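Local structure of LEOA (Escherichia coli, 4AUR) at residues H139-T148 / S171-V182; A195-L206 / C217-V225. The protein probably binds and hydrolyses GTP as a bacterial dynamin-like protein of enterotoxigenic E. coli. All coordinates share one frame; numbering follows the deposited sequence.

Interaction 1: H139-T148 / S171-V182; sequences HLIFYVVDAT and STIFVINKMDEV
Strands 140-146 and 172-177, joined through helix 156-165 as a beta-alpha-beta unit, lie side by side and parallel, pairing Ile-141 with Thr-172 through to Asp-146 with Asn-177. Six backbone bonds lace them together, alternating in direction: Ile-141 N reaches Ser-171 O, Ile-173 N returns to Ile-141 O at 2.8 Å, and the ladder continues until Asn-177 N meets Val-145 O at 3.2 Å.

On the face carrying Phe-142 and Ile-173, the two side chains run alongside each other. Ile-173 CD1 sits at the edge of the Phe-142 ring, 3.7 Å from CE1, with Leu-140 CD2 also against it. Helices 66-74 and 250-273 cover this face. On the other, Tyr-143 has its CG anti to the backbone N (chi1 -154°), whereas Phe-174 has its CG anti to the carbonyl carbon (chi1 -68°). The rings therefore leave the sheet differently and meet obliquely, centroids 5.4 Å apart and planes at 36°, with Phe-174 presenting CD1 and CE1 to the root of Tyr-143.

At the C-terminal end of strand 140-146, Asp-146 OD1 closes an Asx turn: Thr-148 N approaches its anti lone pair at 2.9 Å, and Thr-148 OG1 comes in from above the carboxylate plane. These two bonds should fix the carboxylate's rotation. Its OD2 makes a long salt bridge, 3.7 Å, to Lys-178 NZ, which has its stronger partner in Ser-63 O, a hydrogen bond. The Asn-177 amide spans two loops, its OD1 taking Ser-227 N and its ND2 giving to Asp-64 O. The run Asn-177, Lys-178, selenomethionine Met-179 and Asp-180 matches the N/TKxD motif that recognises guanine in P-loop GTPases, and probably does so here, at the C-terminal end of an interior parallel strand.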
loop_
_atom_site.group_PDB
_atom_site.type_symbol
_atom_site.label_atom_id
_atom_site.label_comp_id
_atom_site.label_asym_id
_atom_site.label_seq_id
_atom_site.Cartn_x
_atom_site.Cartn_y
_atom_site.Cartn_z
ATOM N N HIS A 139 8.781 -37.243 -11.228
ATOM C CA HIS A 139 9.566 -36.114 -10.804
ATOM C C HIS A 139 10.791 -35.971 -11.679
ATOM O O HIS A 139 11.407 -34.903 -11.739
ATOM C CB HIS A 139 9.971 -36.302 -9.370
ATOM C CG HIS A 139 8.848 -36.722 -8.486
ATOM N ND1 HIS A 139 8.165 -35.838 -7.686
ATOM C CD2 HIS A 139 8.301 -37.936 -8.252
ATOM C CE1 HIS A 139 7.235 -36.486 -7.006
ATOM N NE2 HIS A 139 7.298 -37.763 -7.331
ATOM N N LEU A 140 11.140 -37.047 -12.365
ATOM C CA LEU A 140 12.325 -37.075 -13.200
ATOM C C LEU A 140 12.062 -37.968 -14.399
ATOM O O LEU A 140 11.414 -38.998 -14.268
ATOM C CB LEU A 140 13.490 -37.653 -12.406
ATOM C CG LEU A 140 14.544 -36.727 -11.855
ATOM C CD1 LEU A 140 15.624 -37.529 -11.145
ATOM C CD2 LEU A 140 15.151 -35.968 -13.010
ATOM N N ILE A 141 12.584 -37.588 -15.552
ATOM C CA ILE A 141 12.422 -38.380 -16.763
ATOM C C ILE A 141 13.772 -38.516 -17.425
ATOM O O ILE A 141 14.410 -37.536 -17.725
ATOM C CB ILE A 141 11.421 -37.712 -17.724
ATOM C CG1 ILE A 141 10.072 -37.534 -17.035
ATOM C CG2 ILE A 141 11.266 -38.525 -19.004
ATOM C CD1 ILE A 141 8.972 -37.091 -17.959
ATOM N N PHE A 142 14.218 -39.740 -17.631
ATOM C CA PHE A 142 15.495 -39.973 -18.305
ATOM C C PHE A 142 15.188 -40.523 -19.652
ATOM O O PHE A 142 14.637 -41.595 -19.763
ATOM C CB PHE A 142 16.362 -41.005 -17.583
ATOM C CG PHE A 142 16.812 -40.597 -16.208
ATOM C CD1 PHE A 142 16.903 -39.263 -15.834
ATOM C CD2 PHE A 142 17.202 -41.577 -15.291
ATOM C CE1 PHE A 142 17.349 -38.920 -14.562
ATOM C CE2 PHE A 142 17.651 -41.236 -14.027
ATOM C CZ PHE A 142 17.714 -39.910 -13.660
ATOM N N TYR A 143 15.532 -39.780 -20.677
ATOM C CA TYR A 143 15.426 -40.292 -22.026
ATOM C C TYR A 143 16.828 -40.684 -22.440
ATOM O O TYR A 143 17.660 -39.824 -22.702
ATOM C CB TYR A 143 14.849 -39.233 -22.962
ATOM C CG TYR A 143 14.155 -39.844 -24.120
ATOM C CD1 TYR A 143 14.873 -40.489 -25.114
ATOM C CD2 TYR A 143 12.783 -39.840 -24.202
ATOM C CE1 TYR A 143 14.248 -41.093 -26.168
ATOM C CE2 TYR A 143 12.146 -40.438 -25.259
ATOM C CZ TYR A 143 12.890 -41.056 -26.238
ATOM O OH TYR A 143 12.264 -41.654 -27.285
ATOM N N VAL A 144 17.099 -41.984 -22.465
ATOM C CA VAL A 144 18.449 -42.474 -22.715
ATOM C C VAL A 144 18.613 -42.800 -24.179
ATOM O O VAL A 144 17.843 -43.605 -24.731
ATOM C CB VAL A 144 18.755 -43.733 -21.905
ATOM C CG1 VAL A 144 20.100 -44.301 -22.315
ATOM C CG2 VAL A 144 18.747 -43.429 -20.420
ATOM N N VAL A 145 19.631 -42.191 -24.789
ATOM C CA VAL A 145 19.933 -42.361 -26.224
ATOM C C VAL A 145 21.379 -42.856 -26.456
ATOM O O VAL A 145 22.083 -43.201 -25.496
ATOM C CB VAL A 145 19.667 -41.061 -27.007
ATOM C CG1 VAL A 145 18.224 -40.633 -26.817
ATOM C CG2 VAL A 145 20.619 -39.961 -26.585
ATOM N N ASP A 146 21.793 -42.909 -27.730
ATOM C CA ASP A 146 23.077 -43.478 -28.124
ATOM C C ASP A 146 24.049 -42.381 -28.416
ATOM O O ASP A 146 23.682 -41.302 -28.867
ATOM C CB ASP A 146 22.937 -44.393 -29.361
ATOM C CG ASP A 146 24.032 -45.490 -29.426
ATOM O OD1 ASP A 146 25.195 -45.163 -29.753
ATOM O OD2 ASP A 146 23.723 -46.683 -29.154
ATOM N N ALA A 147 25.309 -42.670 -28.164
ATOM C CA ALA A 147 26.369 -41.733 -28.447
ATOM C C ALA A 147 26.723 -41.665 -29.943
ATOM O O ALA A 147 27.006 -40.586 -30.475
ATOM C CB ALA A 147 27.586 -42.134 -27.650
ATOM N N THR A 148 26.749 -42.819 -30.607
ATOM C CA THR A 148 27.130 -42.867 -32.023
ATOM C C THR A 148 26.130 -42.116 -32.892
ATOM O O THR A 148 26.513 -41.289 -33.706
ATOM C CB THR A 148 27.266 -44.318 -32.544
ATOM O OG1 THR A 148 26.107 -45.084 -32.180
ATOM C CG2 THR A 148 28.503 -44.981 -31.958
ATOM N N SER A 171 11.588 -31.193 -16.724
ATOM C CA SER A 171 11.882 -32.321 -15.849
ATOM C C SER A 171 12.449 -33.554 -16.563
ATOM O O SER A 171 12.496 -34.641 -15.998
ATOM C CB SER A 171 10.636 -32.684 -15.025
ATOM O OG SER A 171 9.606 -33.274 -15.764
ATOM N N THR A 172 12.906 -33.365 -17.797
ATOM C CA THR A 172 13.495 -34.437 -18.586
ATOM C C THR A 172 14.975 -34.213 -18.857
ATOM O O THR A 172 15.360 -33.149 -19.342
ATOM C CB THR A 172 12.799 -34.518 -19.920
ATOM O OG1 THR A 172 11.453 -34.916 -19.702
ATOM C CG2 THR A 172 13.478 -35.515 -20.822
ATOM N N ILE A 173 15.790 -35.218 -18.543
ATOM C CA ILE A 173 17.200 -35.235 -18.926
ATOM C C ILE A 173 17.417 -36.230 -20.050
ATOM O O ILE A 173 17.191 -37.448 -19.874
ATOM C CB ILE A 173 18.128 -35.697 -17.789
ATOM C CG1 ILE A 173 18.075 -34.740 -16.611
ATOM C CG2 ILE A 173 19.558 -35.732 -18.275
ATOM C CD1 ILE A 173 18.383 -35.417 -15.297
ATOM N N PHE A 174 17.856 -35.722 -21.196
ATOM C CA PHE A 174 18.340 -36.599 -22.255
ATOM C C PHE A 174 19.762 -37.011 -21.935
ATOM O O PHE A 174 20.627 -36.161 -21.646
ATOM C CB PHE A 174 18.252 -35.930 -23.595
ATOM C CG PHE A 174 16.859 -35.725 -24.023
ATOM C CD1 PHE A 174 16.200 -36.701 -24.710
ATOM C CD2 PHE A 174 16.186 -34.568 -23.686
ATOM C CE1 PHE A 174 14.886 -36.532 -25.073
ATOM C CE2 PHE A 174 14.875 -34.385 -24.046
ATOM C CZ PHE A 174 14.223 -35.377 -24.739
ATOM N N VAL A 175 19.983 -38.318 -21.975
ATOM C CA VAL A 175 21.178 -38.896 -21.437
ATOM C C VAL A 175 21.879 -39.576 -22.573
ATOM O O VAL A 175 21.473 -40.662 -23.000
ATOM C CB VAL A 175 20.830 -39.897 -20.340
ATOM C CG1 VAL A 175 22.059 -40.667 -19.896
ATOM C CG2 VAL A 175 20.223 -39.143 -19.174
ATOM N N ILE A 176 22.915 -38.912 -23.093
ATOM C CA ILE A 176 23.661 -39.464 -24.205
ATOM C C ILE A 176 24.651 -40.418 -23.597
ATOM O O ILE A 176 25.592 -39.993 -22.929
ATOM C CB ILE A 176 24.354 -38.426 -25.068
ATOM C CG1 ILE A 176 23.346 -37.414 -25.600
ATOM C CG2 ILE A 176 24.981 -39.138 -26.238
ATOM C CD1 ILE A 176 23.957 -36.187 -26.262
ATOM N N ASN A 177 24.366 -41.706 -23.820
ATOM C CA ASN A 177 25.051 -42.836 -23.206
ATOM C C ASN A 177 25.997 -43.559 -24.169
ATOM O O ASN A 177 25.809 -43.542 -25.379
ATOM C CB ASN A 177 24.031 -43.846 -22.704
ATOM C CG ASN A 177 24.656 -44.897 -21.828
ATOM O OD1 ASN A 177 25.646 -44.628 -21.169
ATOM N ND2 ASN A 177 24.105 -46.097 -21.829
ATOM N N LYS A 178 26.991 -44.223 -23.596
ATOM C CA LYS A 178 28.060 -44.900 -24.332
ATOM C C LYS A 178 28.930 -43.867 -25.042
ATOM O O LYS A 178 29.154 -43.959 -26.239
ATOM C CB LYS A 178 27.518 -45.914 -25.345
ATOM C CG LYS A 178 26.631 -47.004 -24.765
ATOM C CD LYS A 178 25.604 -47.448 -25.784
ATOM C CE LYS A 178 25.103 -48.854 -25.532
ATOM N NZ LYS A 178 24.135 -49.273 -26.588
HETATM N N MSE A 179 29.420 -42.877 -24.313
HETATM C CA MSE A 179 30.307 -41.909 -24.937
HETATM C C MSE A 179 31.665 -42.540 -25.215
HETATM O O MSE A 179 32.411 -42.071 -26.094
HETATM C CB MSE A 179 30.326 -40.652 -24.087
HETATM C CG MSE A 179 29.013 -39.913 -24.307
HETATM SE SE MSE A 179 29.297 -38.508 -25.646
HETATM C CE MSE A 179 28.081 -38.966 -27.110
ATOM N N ASP A 180 31.986 -43.623 -24.501
ATOM C CA ASP A 180 33.231 -44.357 -24.742
ATOM C C ASP A 180 33.449 -44.641 -26.228
ATOM O O ASP A 180 34.522 -44.354 -26.760
ATOM C CB ASP A 180 33.336 -45.650 -23.896
ATOM C CG ASP A 180 32.069 -46.517 -23.933
ATOM O OD1 ASP A 180 30.974 -45.990 -24.226
ATOM O OD2 ASP A 180 32.162 -47.736 -23.646
ATOM N N GLU A 181 32.436 -45.156 -26.919
ATOM C CA GLU A 181 32.611 -45.474 -28.342
ATOM C C GLU A 181 32.433 -44.264 -29.242
ATOM O O GLU A 181 32.049 -44.398 -30.390
ATOM C CB GLU A 181 31.753 -46.669 -28.794
ATOM C CG GLU A 181 30.265 -46.618 -28.486
ATOM C CD GLU A 181 29.780 -47.906 -27.831
ATOM O OE1 GLU A 181 30.449 -48.364 -26.876
ATOM O OE2 GLU A 181 28.753 -48.470 -28.267
ATOM N N VAL A 182 32.735 -43.084 -28.717
ATOM C CA VAL A 182 32.900 -41.895 -29.541
ATOM C C VAL A 182 34.185 -41.110 -29.201
ATOM O O VAL A 182 34.591 -40.225 -29.955
ATOM C CB VAL A 182 31.632 -41.010 -29.448
ATOM C CG1 VAL A 182 31.857 -39.616 -30.025
ATOM C CG2 VAL A 182 30.472 -41.685 -30.169
#

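Interaction 2: A195-L206 / C217-V225; sequences AAIKKANLKGKL and CEQLNIVCV
Ile-222 stands up from strand 221-224 and wedges its two branches between the side chains of Lys-199, Leu-202 and Lys-203 on the helix above. With CG1 anti to the carbonyl carbon and CG2 anti to the backbone N (chi1 -52°), the branches part. CG2 lies 3.6 Å from Lys-199 CG and 4.1 Å from Leu-202 CD2, while CD1 reaches up to the backbone, 3.6 Å from Lys-199 O. Lys-199 and Ile-222 overlap flank to flank with opposed headings, and the lysine lends its aliphatic stem to the packing as it runs down toward the strand. The same stem also flanks Cys-224, whose CB is directed at the helix and whose SG rests 3.6 Å from Ala-195 CB.

The helix runs at 142° to the strand, as expected where a helix returns across a parallel sheet before the next strand. Strand 172-177, helix 188-209 and edge strand 221-224 make such a beta-alpha-beta crossover, lengthened by the short helix 214-219, in what looks like a P-loop GTPase fold. Val-223 faces the other way, toward helix 250-273.

Farther along, Lys-203 passes Leu-220 in opposed directions, its CG 3.9 Å from Leu-220 CD1. Its chain then bends at chi3 (-82°), carrying CE to 3.7 Å from Cys-217 O of helix 214-219, and across Ile-222 CD1. Leu-206 crosses the other methyl of Leu-220 at an angle, CD1 to CD2 at 4.2 Å, and Leu-206 also touches Phe-174 of the neighbouring strand.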
loop_
_atom_site.group_PDB
_atom_site.type_symbol
_atom_site.label_atom_id
_atom_site.label_comp_id
_atom_site.label_asym_id
_atom_site.label_seq_id
_atom_site.Cartn_x
_atom_site.Cartn_y
_atom_site.Cartn_z
ATOM N N ALA A 195 31.541 -34.162 -26.570
ATOM C CA ALA A 195 30.325 -34.058 -25.769
ATOM C C ALA A 195 29.521 -32.827 -26.131
ATOM O O ALA A 195 28.296 -32.858 -26.068
ATOM C CB ALA A 195 30.640 -34.054 -24.278
ATOM N N ALA A 196 30.193 -31.745 -26.503
ATOM C CA ALA A 196 29.486 -30.526 -26.876
ATOM C C ALA A 196 28.926 -30.632 -28.273
ATOM O O ALA A 196 27.882 -30.061 -28.552
ATOM C CB ALA A 196 30.390 -29.311 -26.769
ATOM N N ILE A 197 29.619 -31.343 -29.154
ATOM C CA ILE A 197 29.144 -31.529 -30.527
ATOM C C ILE A 197 27.933 -32.452 -30.526
ATOM O O ILE A 197 26.939 -32.159 -31.195
ATOM C CB ILE A 197 30.260 -32.056 -31.464
ATOM C CG1 ILE A 197 31.341 -30.985 -31.613
ATOM C CG2 ILE A 197 29.729 -32.392 -32.852
ATOM C CD1 ILE A 197 32.468 -31.346 -32.556
ATOM N N LYS A 198 28.000 -33.537 -29.762
ATOM C CA LYS A 198 26.858 -34.435 -29.611
ATOM C C LYS A 198 25.688 -33.762 -28.916
ATOM O O LYS A 198 24.555 -34.004 -29.285
ATOM C CB LYS A 198 27.253 -35.694 -28.863
ATOM C CG LYS A 198 28.280 -36.538 -29.622
ATOM C CD LYS A 198 27.618 -37.376 -30.704
ATOM C CE LYS A 198 28.618 -38.171 -31.521
ATOM N NZ LYS A 198 27.950 -38.950 -32.598
ATOM N N LYS A 199 25.948 -32.912 -27.926
ATOM C CA LYS A 199 24.868 -32.127 -27.293
ATOM C C LYS A 199 24.193 -31.218 -28.304
ATOM O O LYS A 199 22.997 -31.013 -28.247
ATOM C CB LYS A 199 25.378 -31.292 -26.106
ATOM C CG LYS A 199 25.426 -32.070 -24.786
ATOM C CD LYS A 199 26.461 -31.569 -23.771
ATOM C CE LYS A 199 25.916 -30.496 -22.834
ATOM N NZ LYS A 199 26.928 -30.145 -21.795
ATOM N N ALA A 200 24.960 -30.679 -29.237
ATOM C CA ALA A 200 24.422 -29.791 -30.251
ATOM C C ALA A 200 23.600 -30.531 -31.284
ATOM O O ALA A 200 22.587 -30.039 -31.714
ATOM C CB ALA A 200 25.548 -29.037 -30.933
ATOM N N ASN A 201 24.076 -31.696 -31.702
ATOM C CA ASN A 201 23.382 -32.528 -32.675
ATOM C C ASN A 201 22.016 -32.964 -32.190
ATOM O O ASN A 201 21.015 -32.716 -32.861
ATOM C CB ASN A 201 24.211 -33.770 -32.995
ATOM C CG ASN A 201 23.657 -34.546 -34.165
ATOM O OD1 ASN A 201 23.342 -35.715 -34.041
ATOM N ND2 ASN A 201 23.532 -33.890 -35.312
ATOM N N LEU A 202 21.982 -33.598 -31.015
ATOM C CA LEU A 202 20.735 -34.022 -30.379
ATOM C C LEU A 202 19.800 -32.869 -30.126
ATOM O O LEU A 202 18.574 -33.013 -30.206
ATOM C CB LEU A 202 21.008 -34.693 -29.043
ATOM C CG LEU A 202 19.783 -35.193 -28.283
ATOM C CD1 LEU A 202 19.041 -36.226 -29.108
ATOM C CD2 LEU A 202 20.204 -35.793 -26.964
ATOM N N LYS A 203 20.377 -31.727 -29.794
ATOM C CA LYS A 203 19.586 -30.523 -29.575
ATOM C C LYS A 203 18.794 -30.222 -30.829
ATOM O O LYS A 203 17.603 -29.975 -30.762
ATOM C CB LYS A 203 20.488 -29.359 -29.185
ATOM C CG LYS A 203 19.772 -28.155 -28.612
ATOM C CD LYS A 203 20.701 -27.293 -27.746
ATOM C CE LYS A 203 20.837 -27.856 -26.335
ATOM N NZ LYS A 203 21.662 -26.978 -25.454
ATOM N N GLY A 204 19.438 -30.301 -31.981
ATOM C CA GLY A 204 18.766 -30.037 -33.238
ATOM C C GLY A 204 17.692 -31.037 -33.622
ATOM O O GLY A 204 16.640 -30.642 -34.105
ATOM N N LYS A 205 17.941 -32.328 -33.423
ATOM C CA LYS A 205 16.900 -33.339 -33.650
ATOM C C LYS A 205 15.693 -33.210 -32.716
ATOM O O LYS A 205 14.585 -33.582 -33.067
ATOM C CB LYS A 205 17.454 -34.746 -33.483
ATOM C CG LYS A 205 18.701 -35.020 -34.308
ATOM C CD LYS A 205 19.107 -36.461 -34.195
ATOM C CE LYS A 205 20.448 -36.682 -34.817
ATOM N NZ LYS A 205 20.836 -38.113 -34.670
ATOM N N LEU A 206 15.887 -32.733 -31.497
ATOM C CA LEU A 206 14.766 -32.673 -30.582
ATOM C C LEU A 206 13.965 -31.491 -30.986
ATOM O O LEU A 206 12.752 -31.573 -31.069
ATOM C CB LEU A 206 15.221 -32.540 -29.136
ATOM C CG LEU A 206 15.951 -33.757 -28.566
ATOM C CD1 LEU A 206 16.560 -33.410 -27.222
ATOM C CD2 LEU A 206 15.009 -34.952 -28.438
ATOM N N CYS A 217 14.710 -24.760 -26.543
ATOM C CA CYS A 217 15.999 -25.410 -26.816
ATOM C C CYS A 217 17.072 -25.156 -25.749
ATOM O O CYS A 217 17.773 -26.074 -25.348
ATOM C CB CYS A 217 16.511 -25.036 -28.205
ATOM S SG CYS A 217 15.587 -25.901 -29.479
ATOM N N GLU A 218 17.186 -23.921 -25.290
ATOM C CA GLU A 218 18.119 -23.582 -24.234
ATOM C C GLU A 218 17.743 -24.260 -22.904
ATOM O O GLU A 218 18.616 -24.593 -22.097
ATOM C CB GLU A 218 18.148 -22.064 -24.044
ATOM C CG GLU A 218 18.607 -21.271 -25.265
ATOM C CD GLU A 218 18.516 -19.754 -25.064
ATOM O OE1 GLU A 218 19.412 -19.201 -24.375
ATOM O OE2 GLU A 218 17.557 -19.113 -25.586
ATOM N N GLN A 219 16.445 -24.470 -22.681
ATOM C CA GLN A 219 15.974 -25.145 -21.473
ATOM C C GLN A 219 16.279 -26.638 -21.455
ATOM O O GLN A 219 16.191 -27.270 -20.410
ATOM C CB GLN A 219 14.463 -24.938 -21.279
ATOM C CG GLN A 219 14.115 -23.616 -20.612
ATOM C CD GLN A 219 12.625 -23.285 -20.688
ATOM O OE1 GLN A 219 11.766 -24.183 -20.734
ATOM N NE2 GLN A 219 12.309 -21.983 -20.702
ATOM N N LEU A 220 16.607 -27.216 -22.601
ATOM C CA LEU A 220 16.830 -28.649 -22.680
ATOM C C LEU A 220 17.916 -29.096 -21.730
ATOM O O LEU A 220 18.923 -28.413 -21.552
ATOM C CB LEU A 220 17.227 -29.063 -24.093
ATOM C CG LEU A 220 16.092 -29.107 -25.100
ATOM C CD1 LEU A 220 16.641 -29.184 -26.503
ATOM C CD2 LEU A 220 15.180 -30.287 -24.826
ATOM N N ASN A 221 17.711 -30.262 -21.139
ATOM C CA ASN A 221 18.696 -30.850 -20.272
ATOM C C ASN A 221 19.380 -32.012 -20.947
ATOM O O ASN A 221 18.762 -33.041 -21.159
ATOM C CB ASN A 221 18.012 -31.320 -19.010
ATOM C CG ASN A 221 17.451 -30.169 -18.203
ATOM O OD1 ASN A 221 16.238 -30.074 -17.967
ATOM N ND2 ASN A 221 18.342 -29.283 -17.767
ATOM N N ILE A 222 20.653 -31.847 -21.294
ATOM C CA ILE A 222 21.410 -32.927 -21.910
ATOM C C ILE A 222 22.696 -33.213 -21.155
ATOM O O ILE A 222 23.399 -32.312 -20.719
ATOM C CB ILE A 222 21.750 -32.644 -23.392
ATOM C CG1 ILE A 222 20.482 -32.273 -24.154
ATOM C CG2 ILE A 222 22.375 -33.878 -24.029
ATOM C CD1 ILE A 222 20.727 -31.859 -25.584
ATOM N N VAL A 223 22.997 -34.491 -21.037
ATOM C CA VAL A 223 24.135 -34.934 -20.302
ATOM C C VAL A 223 24.777 -36.096 -21.039
ATOM O O VAL A 223 24.092 -36.989 -21.519
ATOM C CB VAL A 223 23.701 -35.343 -18.893
ATOM C CG1 VAL A 223 24.616 -36.392 -18.320
ATOM C CG2 VAL A 223 23.676 -34.115 -17.988
ATOM N N CYS A 224 26.099 -36.065 -21.131
ATOM C CA CYS A 224 26.835 -37.094 -21.836
ATOM C C CYS A 224 27.459 -38.027 -20.806
ATOM O O CYS A 224 28.001 -37.581 -19.803
ATOM C CB CYS A 224 27.893 -36.458 -22.736
ATOM S SG CYS A 224 27.232 -35.281 -23.957
ATOM N N VAL A 225 27.380 -39.325 -21.047
ATOM C CA VAL A 225 27.698 -40.276 -20.014
ATOM C C VAL A 225 28.160 -41.587 -20.642
ATOM O O VAL A 225 27.974 -41.806 -21.844
ATOM C CB VAL A 225 26.436 -40.440 -19.126
ATOM C CG1 VAL A 225 26.164 -41.882 -18.699
ATOM C CG2 VAL A 225 26.503 -39.499 -17.928
#

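Interactions 1 and 2 are built on the same sheet, their centres about 10 Å apart. Strand 172-177 is shared between them in effect: it pairs with 140-146 on one edge and with 221-224 on the other, where Ile-176 N to Val-223 O and Ile-176 O to Val-225 N, both 2.7 Å, are probable hydrogen bonds. The helix of interaction 2 also lies over interaction 1, placing Leu-202 on Ile-176, and Lys-198 NZ reaches Ala-147 O at 2.8 Å. Asn-177 touches the probable P-loop, Gly-60 to Thr-67, which places interaction 1 beside the likely nucleotide site, with the end of segment 217-225 close by.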